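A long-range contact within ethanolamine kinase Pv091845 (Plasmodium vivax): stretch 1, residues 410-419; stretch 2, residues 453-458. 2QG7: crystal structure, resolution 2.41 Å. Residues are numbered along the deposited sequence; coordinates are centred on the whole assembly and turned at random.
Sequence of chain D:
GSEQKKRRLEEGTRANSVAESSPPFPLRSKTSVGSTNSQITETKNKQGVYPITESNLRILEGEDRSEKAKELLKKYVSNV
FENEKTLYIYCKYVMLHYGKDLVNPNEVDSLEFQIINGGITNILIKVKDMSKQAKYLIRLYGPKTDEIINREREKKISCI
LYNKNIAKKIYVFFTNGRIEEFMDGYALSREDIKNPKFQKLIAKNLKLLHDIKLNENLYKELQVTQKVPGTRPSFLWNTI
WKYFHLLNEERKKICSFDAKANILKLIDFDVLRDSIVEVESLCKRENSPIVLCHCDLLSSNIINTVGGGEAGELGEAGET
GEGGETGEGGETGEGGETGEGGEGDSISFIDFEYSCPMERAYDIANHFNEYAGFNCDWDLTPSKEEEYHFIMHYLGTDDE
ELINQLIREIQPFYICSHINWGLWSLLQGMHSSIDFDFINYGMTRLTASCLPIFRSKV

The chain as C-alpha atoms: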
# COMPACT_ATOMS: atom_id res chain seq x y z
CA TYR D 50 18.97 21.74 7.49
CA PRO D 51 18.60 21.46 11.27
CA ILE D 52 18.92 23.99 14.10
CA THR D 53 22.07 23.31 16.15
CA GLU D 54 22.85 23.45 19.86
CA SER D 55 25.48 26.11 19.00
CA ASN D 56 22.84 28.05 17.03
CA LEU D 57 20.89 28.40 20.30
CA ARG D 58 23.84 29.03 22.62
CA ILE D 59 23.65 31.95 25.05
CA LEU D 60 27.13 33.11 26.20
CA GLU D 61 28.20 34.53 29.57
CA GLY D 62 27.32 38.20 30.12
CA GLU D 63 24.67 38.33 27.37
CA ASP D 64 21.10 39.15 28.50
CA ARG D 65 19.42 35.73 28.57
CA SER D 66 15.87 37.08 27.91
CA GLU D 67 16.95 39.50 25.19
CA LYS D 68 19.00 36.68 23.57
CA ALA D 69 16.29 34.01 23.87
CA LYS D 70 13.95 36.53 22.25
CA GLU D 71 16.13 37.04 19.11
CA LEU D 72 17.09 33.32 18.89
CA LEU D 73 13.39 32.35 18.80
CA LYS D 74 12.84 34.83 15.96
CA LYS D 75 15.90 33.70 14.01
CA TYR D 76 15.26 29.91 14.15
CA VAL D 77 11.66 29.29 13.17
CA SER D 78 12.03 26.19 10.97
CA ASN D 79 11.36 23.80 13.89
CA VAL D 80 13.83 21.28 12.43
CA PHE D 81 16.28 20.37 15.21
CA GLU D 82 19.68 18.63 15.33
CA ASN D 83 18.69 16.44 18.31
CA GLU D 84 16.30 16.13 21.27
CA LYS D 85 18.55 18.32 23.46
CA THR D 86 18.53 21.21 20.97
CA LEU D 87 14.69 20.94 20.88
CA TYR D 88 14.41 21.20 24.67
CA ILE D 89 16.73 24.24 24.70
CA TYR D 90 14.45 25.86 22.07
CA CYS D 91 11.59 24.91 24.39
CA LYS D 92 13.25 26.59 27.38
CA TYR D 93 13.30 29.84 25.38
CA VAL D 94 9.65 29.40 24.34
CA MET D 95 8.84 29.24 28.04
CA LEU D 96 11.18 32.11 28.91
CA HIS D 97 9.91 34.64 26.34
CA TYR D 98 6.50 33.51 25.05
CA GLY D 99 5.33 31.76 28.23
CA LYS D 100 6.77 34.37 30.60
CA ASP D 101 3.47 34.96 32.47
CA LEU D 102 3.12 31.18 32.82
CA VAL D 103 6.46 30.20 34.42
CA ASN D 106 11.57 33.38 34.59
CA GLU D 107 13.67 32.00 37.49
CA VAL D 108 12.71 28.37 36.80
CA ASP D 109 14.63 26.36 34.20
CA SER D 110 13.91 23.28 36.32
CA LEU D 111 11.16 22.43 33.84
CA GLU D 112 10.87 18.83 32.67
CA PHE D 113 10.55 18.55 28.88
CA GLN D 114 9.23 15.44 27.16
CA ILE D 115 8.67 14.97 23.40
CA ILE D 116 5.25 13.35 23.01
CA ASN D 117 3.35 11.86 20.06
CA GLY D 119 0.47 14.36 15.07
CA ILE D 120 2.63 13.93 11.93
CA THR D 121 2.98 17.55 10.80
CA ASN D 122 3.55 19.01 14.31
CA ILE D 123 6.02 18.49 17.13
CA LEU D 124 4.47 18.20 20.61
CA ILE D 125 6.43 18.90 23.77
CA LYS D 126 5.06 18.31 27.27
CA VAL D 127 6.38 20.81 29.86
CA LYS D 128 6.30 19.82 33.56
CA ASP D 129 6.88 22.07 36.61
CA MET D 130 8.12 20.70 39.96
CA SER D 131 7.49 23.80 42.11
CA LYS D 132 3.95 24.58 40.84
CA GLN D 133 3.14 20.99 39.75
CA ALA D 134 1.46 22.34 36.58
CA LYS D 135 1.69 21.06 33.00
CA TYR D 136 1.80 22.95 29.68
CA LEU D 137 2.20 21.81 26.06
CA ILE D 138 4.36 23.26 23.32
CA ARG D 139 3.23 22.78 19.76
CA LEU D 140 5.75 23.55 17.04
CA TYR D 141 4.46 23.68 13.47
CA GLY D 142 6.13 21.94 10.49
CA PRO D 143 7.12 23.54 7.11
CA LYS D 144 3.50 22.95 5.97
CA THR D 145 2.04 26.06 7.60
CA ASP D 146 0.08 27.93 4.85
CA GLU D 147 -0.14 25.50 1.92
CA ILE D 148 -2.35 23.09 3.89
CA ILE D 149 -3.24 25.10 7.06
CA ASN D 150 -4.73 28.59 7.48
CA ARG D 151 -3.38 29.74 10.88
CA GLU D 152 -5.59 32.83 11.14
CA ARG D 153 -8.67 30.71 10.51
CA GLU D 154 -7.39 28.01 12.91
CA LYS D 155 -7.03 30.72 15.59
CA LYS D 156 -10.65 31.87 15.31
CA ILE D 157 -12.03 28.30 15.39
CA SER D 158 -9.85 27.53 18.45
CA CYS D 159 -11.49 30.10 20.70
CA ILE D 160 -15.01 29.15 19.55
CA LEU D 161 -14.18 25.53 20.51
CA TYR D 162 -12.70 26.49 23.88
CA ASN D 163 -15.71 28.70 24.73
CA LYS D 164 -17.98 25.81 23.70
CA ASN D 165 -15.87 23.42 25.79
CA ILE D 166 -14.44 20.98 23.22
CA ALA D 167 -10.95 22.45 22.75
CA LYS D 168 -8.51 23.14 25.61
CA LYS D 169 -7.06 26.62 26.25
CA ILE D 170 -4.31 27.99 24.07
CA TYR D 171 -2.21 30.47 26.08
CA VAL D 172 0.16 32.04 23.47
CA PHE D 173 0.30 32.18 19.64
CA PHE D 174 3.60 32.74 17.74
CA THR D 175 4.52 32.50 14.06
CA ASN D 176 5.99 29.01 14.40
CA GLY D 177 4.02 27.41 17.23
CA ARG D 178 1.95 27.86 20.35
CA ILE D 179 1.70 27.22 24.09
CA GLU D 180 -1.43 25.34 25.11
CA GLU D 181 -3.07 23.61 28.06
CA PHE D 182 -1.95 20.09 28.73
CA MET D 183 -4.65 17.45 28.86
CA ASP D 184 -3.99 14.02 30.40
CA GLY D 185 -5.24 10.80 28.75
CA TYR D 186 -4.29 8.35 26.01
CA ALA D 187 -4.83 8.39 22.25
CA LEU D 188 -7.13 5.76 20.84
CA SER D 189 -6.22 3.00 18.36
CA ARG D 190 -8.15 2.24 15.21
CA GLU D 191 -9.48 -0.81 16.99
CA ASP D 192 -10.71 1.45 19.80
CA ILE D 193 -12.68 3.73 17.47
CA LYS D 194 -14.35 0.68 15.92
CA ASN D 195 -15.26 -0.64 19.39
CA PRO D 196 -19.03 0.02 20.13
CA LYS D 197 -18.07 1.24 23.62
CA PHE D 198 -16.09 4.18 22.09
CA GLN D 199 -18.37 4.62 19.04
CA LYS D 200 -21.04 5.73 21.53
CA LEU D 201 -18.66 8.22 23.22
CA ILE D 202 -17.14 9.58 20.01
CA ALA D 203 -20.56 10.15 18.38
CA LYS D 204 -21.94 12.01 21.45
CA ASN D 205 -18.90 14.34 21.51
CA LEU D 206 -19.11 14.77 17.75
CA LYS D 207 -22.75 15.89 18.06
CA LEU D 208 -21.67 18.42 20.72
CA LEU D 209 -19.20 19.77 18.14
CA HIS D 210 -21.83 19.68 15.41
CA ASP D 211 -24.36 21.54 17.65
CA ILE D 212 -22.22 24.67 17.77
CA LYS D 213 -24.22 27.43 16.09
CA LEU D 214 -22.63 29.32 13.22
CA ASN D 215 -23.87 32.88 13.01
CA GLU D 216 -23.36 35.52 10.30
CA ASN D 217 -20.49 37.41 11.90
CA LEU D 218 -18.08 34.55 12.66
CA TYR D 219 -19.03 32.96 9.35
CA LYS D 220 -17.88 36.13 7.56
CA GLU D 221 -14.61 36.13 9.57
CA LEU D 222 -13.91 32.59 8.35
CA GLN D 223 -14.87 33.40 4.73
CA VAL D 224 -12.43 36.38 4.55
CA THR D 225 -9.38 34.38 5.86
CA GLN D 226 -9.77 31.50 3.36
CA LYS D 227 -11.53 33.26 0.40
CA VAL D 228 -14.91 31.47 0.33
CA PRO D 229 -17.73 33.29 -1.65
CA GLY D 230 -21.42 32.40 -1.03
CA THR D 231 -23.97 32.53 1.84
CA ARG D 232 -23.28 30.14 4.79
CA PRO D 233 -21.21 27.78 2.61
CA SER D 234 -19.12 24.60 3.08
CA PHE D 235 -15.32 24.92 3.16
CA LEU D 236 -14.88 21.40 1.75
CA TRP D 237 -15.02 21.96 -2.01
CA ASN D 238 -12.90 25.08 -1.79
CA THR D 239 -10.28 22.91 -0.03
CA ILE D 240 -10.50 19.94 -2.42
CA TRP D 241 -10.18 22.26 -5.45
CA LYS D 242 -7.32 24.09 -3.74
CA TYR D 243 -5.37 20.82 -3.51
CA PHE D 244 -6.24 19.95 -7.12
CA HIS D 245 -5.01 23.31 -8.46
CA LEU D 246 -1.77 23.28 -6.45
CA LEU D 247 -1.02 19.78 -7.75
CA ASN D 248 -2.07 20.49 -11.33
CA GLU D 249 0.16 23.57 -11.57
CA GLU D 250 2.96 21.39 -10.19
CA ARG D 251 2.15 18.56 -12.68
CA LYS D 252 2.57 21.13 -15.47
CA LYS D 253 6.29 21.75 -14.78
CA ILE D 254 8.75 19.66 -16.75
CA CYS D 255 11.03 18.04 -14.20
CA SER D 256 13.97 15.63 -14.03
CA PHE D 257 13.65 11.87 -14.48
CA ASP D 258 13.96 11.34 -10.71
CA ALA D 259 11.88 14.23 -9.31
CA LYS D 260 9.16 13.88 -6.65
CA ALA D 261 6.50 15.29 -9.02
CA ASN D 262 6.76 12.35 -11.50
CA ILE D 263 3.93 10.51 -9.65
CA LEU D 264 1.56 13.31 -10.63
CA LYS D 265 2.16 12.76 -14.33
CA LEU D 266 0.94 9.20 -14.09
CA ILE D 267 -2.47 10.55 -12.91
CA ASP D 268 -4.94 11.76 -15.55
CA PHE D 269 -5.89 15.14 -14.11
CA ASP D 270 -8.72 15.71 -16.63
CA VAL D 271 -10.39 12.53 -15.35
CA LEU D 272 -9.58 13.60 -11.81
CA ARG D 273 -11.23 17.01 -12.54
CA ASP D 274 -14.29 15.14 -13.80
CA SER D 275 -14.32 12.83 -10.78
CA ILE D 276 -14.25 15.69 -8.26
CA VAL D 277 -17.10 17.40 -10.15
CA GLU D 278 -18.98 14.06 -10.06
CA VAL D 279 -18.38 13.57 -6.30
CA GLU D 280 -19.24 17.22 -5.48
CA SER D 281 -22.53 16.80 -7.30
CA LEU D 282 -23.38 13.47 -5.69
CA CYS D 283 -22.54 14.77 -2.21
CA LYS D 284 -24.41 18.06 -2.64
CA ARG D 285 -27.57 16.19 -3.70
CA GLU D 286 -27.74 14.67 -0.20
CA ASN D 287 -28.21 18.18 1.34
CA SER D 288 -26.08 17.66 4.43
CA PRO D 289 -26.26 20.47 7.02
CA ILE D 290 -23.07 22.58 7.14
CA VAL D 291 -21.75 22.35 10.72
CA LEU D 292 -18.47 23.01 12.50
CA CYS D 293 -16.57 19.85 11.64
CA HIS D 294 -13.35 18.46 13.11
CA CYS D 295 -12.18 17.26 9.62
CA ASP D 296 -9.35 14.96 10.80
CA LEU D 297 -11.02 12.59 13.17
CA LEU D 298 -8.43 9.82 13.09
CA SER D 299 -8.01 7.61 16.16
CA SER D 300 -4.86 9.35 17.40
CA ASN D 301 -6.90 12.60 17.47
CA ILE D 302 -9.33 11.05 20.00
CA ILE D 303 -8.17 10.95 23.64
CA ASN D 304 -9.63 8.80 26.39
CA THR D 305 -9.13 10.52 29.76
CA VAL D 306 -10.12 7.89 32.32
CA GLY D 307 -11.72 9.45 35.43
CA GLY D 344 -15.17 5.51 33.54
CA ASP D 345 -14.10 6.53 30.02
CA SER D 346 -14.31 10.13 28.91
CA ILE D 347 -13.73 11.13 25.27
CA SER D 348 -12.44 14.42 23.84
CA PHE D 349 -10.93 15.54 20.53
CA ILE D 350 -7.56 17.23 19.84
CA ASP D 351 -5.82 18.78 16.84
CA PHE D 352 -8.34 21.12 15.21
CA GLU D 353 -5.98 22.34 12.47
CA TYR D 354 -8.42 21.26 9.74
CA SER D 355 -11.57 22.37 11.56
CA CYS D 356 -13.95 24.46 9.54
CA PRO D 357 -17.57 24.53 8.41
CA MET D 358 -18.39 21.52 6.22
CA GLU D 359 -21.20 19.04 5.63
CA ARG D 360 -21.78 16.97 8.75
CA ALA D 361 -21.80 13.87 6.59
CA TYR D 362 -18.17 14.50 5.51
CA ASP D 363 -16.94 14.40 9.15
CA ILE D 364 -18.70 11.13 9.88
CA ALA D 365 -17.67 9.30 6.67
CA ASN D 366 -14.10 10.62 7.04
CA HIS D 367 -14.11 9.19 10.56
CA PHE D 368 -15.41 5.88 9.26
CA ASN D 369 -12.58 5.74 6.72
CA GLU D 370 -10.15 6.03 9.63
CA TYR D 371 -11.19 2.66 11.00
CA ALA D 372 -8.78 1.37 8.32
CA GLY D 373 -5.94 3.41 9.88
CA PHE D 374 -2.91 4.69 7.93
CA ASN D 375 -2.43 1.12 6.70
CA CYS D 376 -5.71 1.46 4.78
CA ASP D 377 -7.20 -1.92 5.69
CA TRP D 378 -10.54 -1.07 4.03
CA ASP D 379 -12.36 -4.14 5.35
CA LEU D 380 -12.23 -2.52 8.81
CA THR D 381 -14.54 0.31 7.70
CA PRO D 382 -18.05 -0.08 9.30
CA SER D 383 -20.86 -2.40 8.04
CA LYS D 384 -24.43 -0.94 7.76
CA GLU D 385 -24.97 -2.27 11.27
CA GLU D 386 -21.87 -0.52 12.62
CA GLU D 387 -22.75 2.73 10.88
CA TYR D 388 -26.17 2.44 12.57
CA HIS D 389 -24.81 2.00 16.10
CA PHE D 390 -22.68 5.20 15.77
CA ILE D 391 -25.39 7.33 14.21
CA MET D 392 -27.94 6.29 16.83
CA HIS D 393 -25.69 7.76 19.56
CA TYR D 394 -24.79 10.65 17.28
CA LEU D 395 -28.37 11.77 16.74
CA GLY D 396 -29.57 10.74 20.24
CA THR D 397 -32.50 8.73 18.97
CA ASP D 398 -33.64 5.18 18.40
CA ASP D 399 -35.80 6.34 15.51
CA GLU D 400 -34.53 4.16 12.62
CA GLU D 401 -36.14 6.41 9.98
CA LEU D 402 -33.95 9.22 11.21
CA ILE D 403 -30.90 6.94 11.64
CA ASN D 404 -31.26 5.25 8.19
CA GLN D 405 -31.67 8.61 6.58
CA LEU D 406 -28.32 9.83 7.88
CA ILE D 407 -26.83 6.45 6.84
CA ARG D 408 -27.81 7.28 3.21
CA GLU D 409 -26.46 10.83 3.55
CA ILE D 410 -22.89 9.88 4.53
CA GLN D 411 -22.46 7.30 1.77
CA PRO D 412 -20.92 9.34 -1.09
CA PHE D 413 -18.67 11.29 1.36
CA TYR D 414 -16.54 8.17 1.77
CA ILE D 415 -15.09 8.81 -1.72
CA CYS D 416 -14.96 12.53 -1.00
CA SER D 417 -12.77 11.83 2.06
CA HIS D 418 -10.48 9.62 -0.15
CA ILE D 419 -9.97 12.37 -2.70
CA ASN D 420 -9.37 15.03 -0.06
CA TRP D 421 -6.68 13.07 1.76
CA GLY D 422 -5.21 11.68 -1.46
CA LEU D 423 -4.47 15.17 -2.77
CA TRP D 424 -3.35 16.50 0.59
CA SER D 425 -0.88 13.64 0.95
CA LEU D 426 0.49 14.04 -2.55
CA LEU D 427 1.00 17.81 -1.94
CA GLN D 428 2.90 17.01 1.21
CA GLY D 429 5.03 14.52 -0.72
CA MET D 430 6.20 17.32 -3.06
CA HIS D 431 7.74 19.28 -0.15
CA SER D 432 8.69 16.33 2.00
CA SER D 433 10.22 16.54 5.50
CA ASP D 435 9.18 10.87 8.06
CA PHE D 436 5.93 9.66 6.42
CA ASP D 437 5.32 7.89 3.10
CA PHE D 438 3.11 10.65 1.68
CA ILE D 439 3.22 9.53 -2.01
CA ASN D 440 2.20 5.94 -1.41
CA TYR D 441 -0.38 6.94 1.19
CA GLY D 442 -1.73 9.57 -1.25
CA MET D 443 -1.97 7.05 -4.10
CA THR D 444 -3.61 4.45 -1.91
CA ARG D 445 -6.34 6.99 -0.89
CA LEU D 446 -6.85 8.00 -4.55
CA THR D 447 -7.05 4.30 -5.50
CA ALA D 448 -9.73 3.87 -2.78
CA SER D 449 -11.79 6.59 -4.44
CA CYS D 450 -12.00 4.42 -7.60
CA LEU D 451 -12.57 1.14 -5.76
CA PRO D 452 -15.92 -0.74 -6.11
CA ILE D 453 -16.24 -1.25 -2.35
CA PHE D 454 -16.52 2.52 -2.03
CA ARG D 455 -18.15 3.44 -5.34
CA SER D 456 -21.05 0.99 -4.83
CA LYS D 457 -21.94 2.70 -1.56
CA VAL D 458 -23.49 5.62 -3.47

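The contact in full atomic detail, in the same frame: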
# COMPACT_ATOMS: atom_id res chain seq x y z
N ILE D 410 -24.35 9.89 4.31
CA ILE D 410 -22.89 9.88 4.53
C ILE D 410 -22.16 9.11 3.43
O ILE D 410 -20.93 9.22 3.27
CB ILE D 410 -22.45 9.33 5.93
CG1 ILE D 410 -22.84 7.86 6.09
CG2 ILE D 410 -23.04 10.19 7.04
CD1 ILE D 410 -22.06 7.13 7.17
N GLN D 411 -22.94 8.37 2.65
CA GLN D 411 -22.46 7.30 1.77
C GLN D 411 -21.53 7.77 0.61
O GLN D 411 -20.48 7.19 0.41
CB GLN D 411 -23.67 6.46 1.30
CG GLN D 411 -23.46 5.00 1.34
CD GLN D 411 -23.19 4.46 2.69
OE1 GLN D 411 -22.37 3.55 2.87
NE2 GLN D 411 -23.91 4.98 3.67
N PRO D 412 -21.89 8.84 -0.10
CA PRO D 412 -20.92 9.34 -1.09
C PRO D 412 -19.73 10.16 -0.53
O PRO D 412 -18.85 10.55 -1.30
CB PRO D 412 -21.78 10.28 -1.95
CG PRO D 412 -22.88 10.77 -1.02
CD PRO D 412 -23.15 9.63 -0.08
N PHE D 413 -19.74 10.49 0.76
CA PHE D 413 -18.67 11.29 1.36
C PHE D 413 -17.44 10.42 1.69
O PHE D 413 -16.36 10.95 1.95
CB PHE D 413 -19.15 12.04 2.63
CG PHE D 413 -20.05 13.19 2.33
CD1 PHE D 413 -21.42 12.99 2.15
CD2 PHE D 413 -19.53 14.48 2.22
CE1 PHE D 413 -22.23 14.04 1.89
CE2 PHE D 413 -20.36 15.57 1.95
CZ PHE D 413 -21.70 15.34 1.76
N TYR D 414 -17.63 9.11 1.66
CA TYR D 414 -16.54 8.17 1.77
C TYR D 414 -15.46 8.43 0.69
O TYR D 414 -14.26 8.60 1.00
CB TYR D 414 -17.10 6.78 1.61
CG TYR D 414 -17.55 6.12 2.87
CD1 TYR D 414 -16.62 5.48 3.71
CD2 TYR D 414 -18.92 6.07 3.22
CE1 TYR D 414 -17.02 4.84 4.85
CE2 TYR D 414 -19.34 5.41 4.39
CZ TYR D 414 -18.38 4.80 5.18
OH TYR D 414 -18.74 4.15 6.32
N ILE D 415 -15.92 8.47 -0.57
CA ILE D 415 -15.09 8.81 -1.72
C ILE D 415 -14.54 10.23 -1.68
O ILE D 415 -13.43 10.50 -2.13
CB ILE D 415 -15.83 8.63 -3.07
CG1 ILE D 415 -16.22 7.15 -3.27
CG2 ILE D 415 -14.91 9.06 -4.24
CD1 ILE D 415 -17.42 7.07 -4.21
N CYS D 416 -15.35 11.13 -1.17
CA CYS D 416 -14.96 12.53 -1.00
C CYS D 416 -13.75 12.68 -0.00
O CYS D 416 -12.81 13.44 -0.21
CB CYS D 416 -16.19 13.29 -0.48
SG CYS D 416 -15.89 15.02 -0.31
N SER D 417 -13.83 11.94 1.09
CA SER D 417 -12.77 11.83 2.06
C SER D 417 -11.48 11.19 1.46
O SER D 417 -10.38 11.64 1.77
CB SER D 417 -13.30 10.97 3.20
OG SER D 417 -12.28 10.63 4.09
N HIS D 418 -11.62 10.17 0.61
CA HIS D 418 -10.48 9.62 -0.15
C HIS D 418 -9.77 10.63 -1.06
O HIS D 418 -8.55 10.69 -1.09
CB HIS D 418 -10.92 8.41 -0.98
CG HIS D 418 -11.33 7.24 -0.17
ND1 HIS D 418 -10.57 6.78 0.89
CD2 HIS D 418 -12.40 6.42 -0.25
CE1 HIS D 418 -11.16 5.72 1.42
NE2 HIS D 418 -12.27 5.48 0.74
N ILE D 419 -10.54 11.39 -1.82
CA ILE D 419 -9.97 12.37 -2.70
C ILE D 419 -9.28 13.49 -1.95
O ILE D 419 -8.17 13.89 -2.29
CB ILE D 419 -11.04 12.91 -3.69
CG1 ILE D 419 -11.52 11.76 -4.59
CG2 ILE D 419 -10.48 14.07 -4.51
CD1 ILE D 419 -12.78 12.03 -5.47
N ILE D 453 -15.78 -1.23 -3.72
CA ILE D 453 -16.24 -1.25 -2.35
C ILE D 453 -16.64 0.13 -1.83
O ILE D 453 -17.40 0.22 -0.87
CB ILE D 453 -15.18 -1.89 -1.39
CG1 ILE D 453 -13.83 -1.17 -1.52
CG2 ILE D 453 -15.06 -3.42 -1.65
CD1 ILE D 453 -12.88 -1.48 -0.41
N PHE D 454 -16.17 1.19 -2.46
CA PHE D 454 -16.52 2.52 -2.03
C PHE D 454 -17.43 3.19 -3.03
O PHE D 454 -18.24 4.03 -2.64
CB PHE D 454 -15.28 3.40 -1.77
CG PHE D 454 -14.54 3.05 -0.53
CD1 PHE D 454 -13.29 2.45 -0.59
CD2 PHE D 454 -15.10 3.31 0.73
CE1 PHE D 454 -12.61 2.12 0.57
CE2 PHE D 454 -14.44 2.96 1.90
CZ PHE D 454 -13.19 2.37 1.82
N ARG D 455 -17.30 2.85 -4.31
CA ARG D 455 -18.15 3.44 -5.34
C ARG D 455 -19.59 2.87 -5.31
O ARG D 455 -20.52 3.54 -5.73
CB ARG D 455 -17.54 3.19 -6.72
CG ARG D 455 -16.32 4.00 -7.05
CD ARG D 455 -16.70 5.35 -7.58
NE ARG D 455 -15.59 6.09 -8.15
CZ ARG D 455 -15.26 6.10 -9.45
NH1 ARG D 455 -14.24 6.82 -9.87
NH2 ARG D 455 -15.94 5.39 -10.35
N SER D 456 -19.75 1.64 -4.85
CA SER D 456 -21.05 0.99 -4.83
C SER D 456 -21.87 1.33 -3.57
O SER D 456 -22.97 0.78 -3.34
CB SER D 456 -20.88 -0.52 -4.93
OG SER D 456 -20.23 -1.03 -3.79
N LYS D 457 -21.30 2.21 -2.75
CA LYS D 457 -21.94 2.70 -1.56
C LYS D 457 -22.98 3.72 -1.98
O LYS D 457 -24.08 3.75 -1.42
CB LYS D 457 -20.89 3.38 -0.66
CG LYS D 457 -20.15 2.42 0.25
CD LYS D 457 -19.20 3.22 1.07
CE LYS D 457 -18.21 2.36 1.80
NZ LYS D 457 -18.90 1.35 2.61
N VAL D 458 -22.64 4.54 -2.99
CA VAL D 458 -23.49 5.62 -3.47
C VAL D 458 -24.82 5.14 -4.08
O VAL D 458 -24.88 4.04 -4.69
CB VAL D 458 -22.74 6.48 -4.50
CG1 VAL D 458 -23.66 7.62 -5.02
CG2 VAL D 458 -21.50 7.07 -3.87

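The C-terminal residues of the chain pack against the 410-419 segment through aromatic and aliphatic side chains, with no hydrogen bond between the two stretches and about 470 Å² of surface buried in all. Helical spacing organizes one side of the contact: Tyr 414, Ile 415 and His 418 lie on neighbouring turns, and all three reach Phe 454. The CA-to-CB bond of Phe 454 points toward the helix, and its m rotamer lays the ring beside both aromatic partners. His 418 presents its edge to the Phe 454 face, with NE2 of His 418 3.4 Å from CE1 of Phe 454, ring centroids 4.3 Å apart and planes at 71°; ND1 is hydrogen-bonded elsewhere in the structure. Tyr 414 meets the same ring near its edge, CD1 of Tyr 414 lying 3.8 Å from CE2 of Phe 454.

Lys 457 covers one face of the Tyr 414 ring. Its chain is extended through chi2 and chi3, which sets CE of Lys 457 3.8 Å from the Tyr 414 ring centroid, and chi4 (m) then places NZ 4.4 Å from it, both nearly along the ring normal. A long side chain ending in a cation suits this place, since its methylenes make CH-pi contact while the ammonium group adds a cation-pi interaction.

Ile 415 starts sideways, but its end comes nearer the second stretch. Its CD1 lies 3.5 Å from O of Phe 454, 3.9 Å from CD of Arg 455 and 4.1 Å from CG2 of Val 458, so one methyl touches three residues. The same Val 458 methyl packs on Pro 412, with CG2 of Val 458 3.8 Å from CB of Pro 412. Nearby, Gln 411 contributes its aliphatic portion, CG approaching O of Lys 457 at 3.1 Å, while its NE2 is hydrogen-bonded elsewhere.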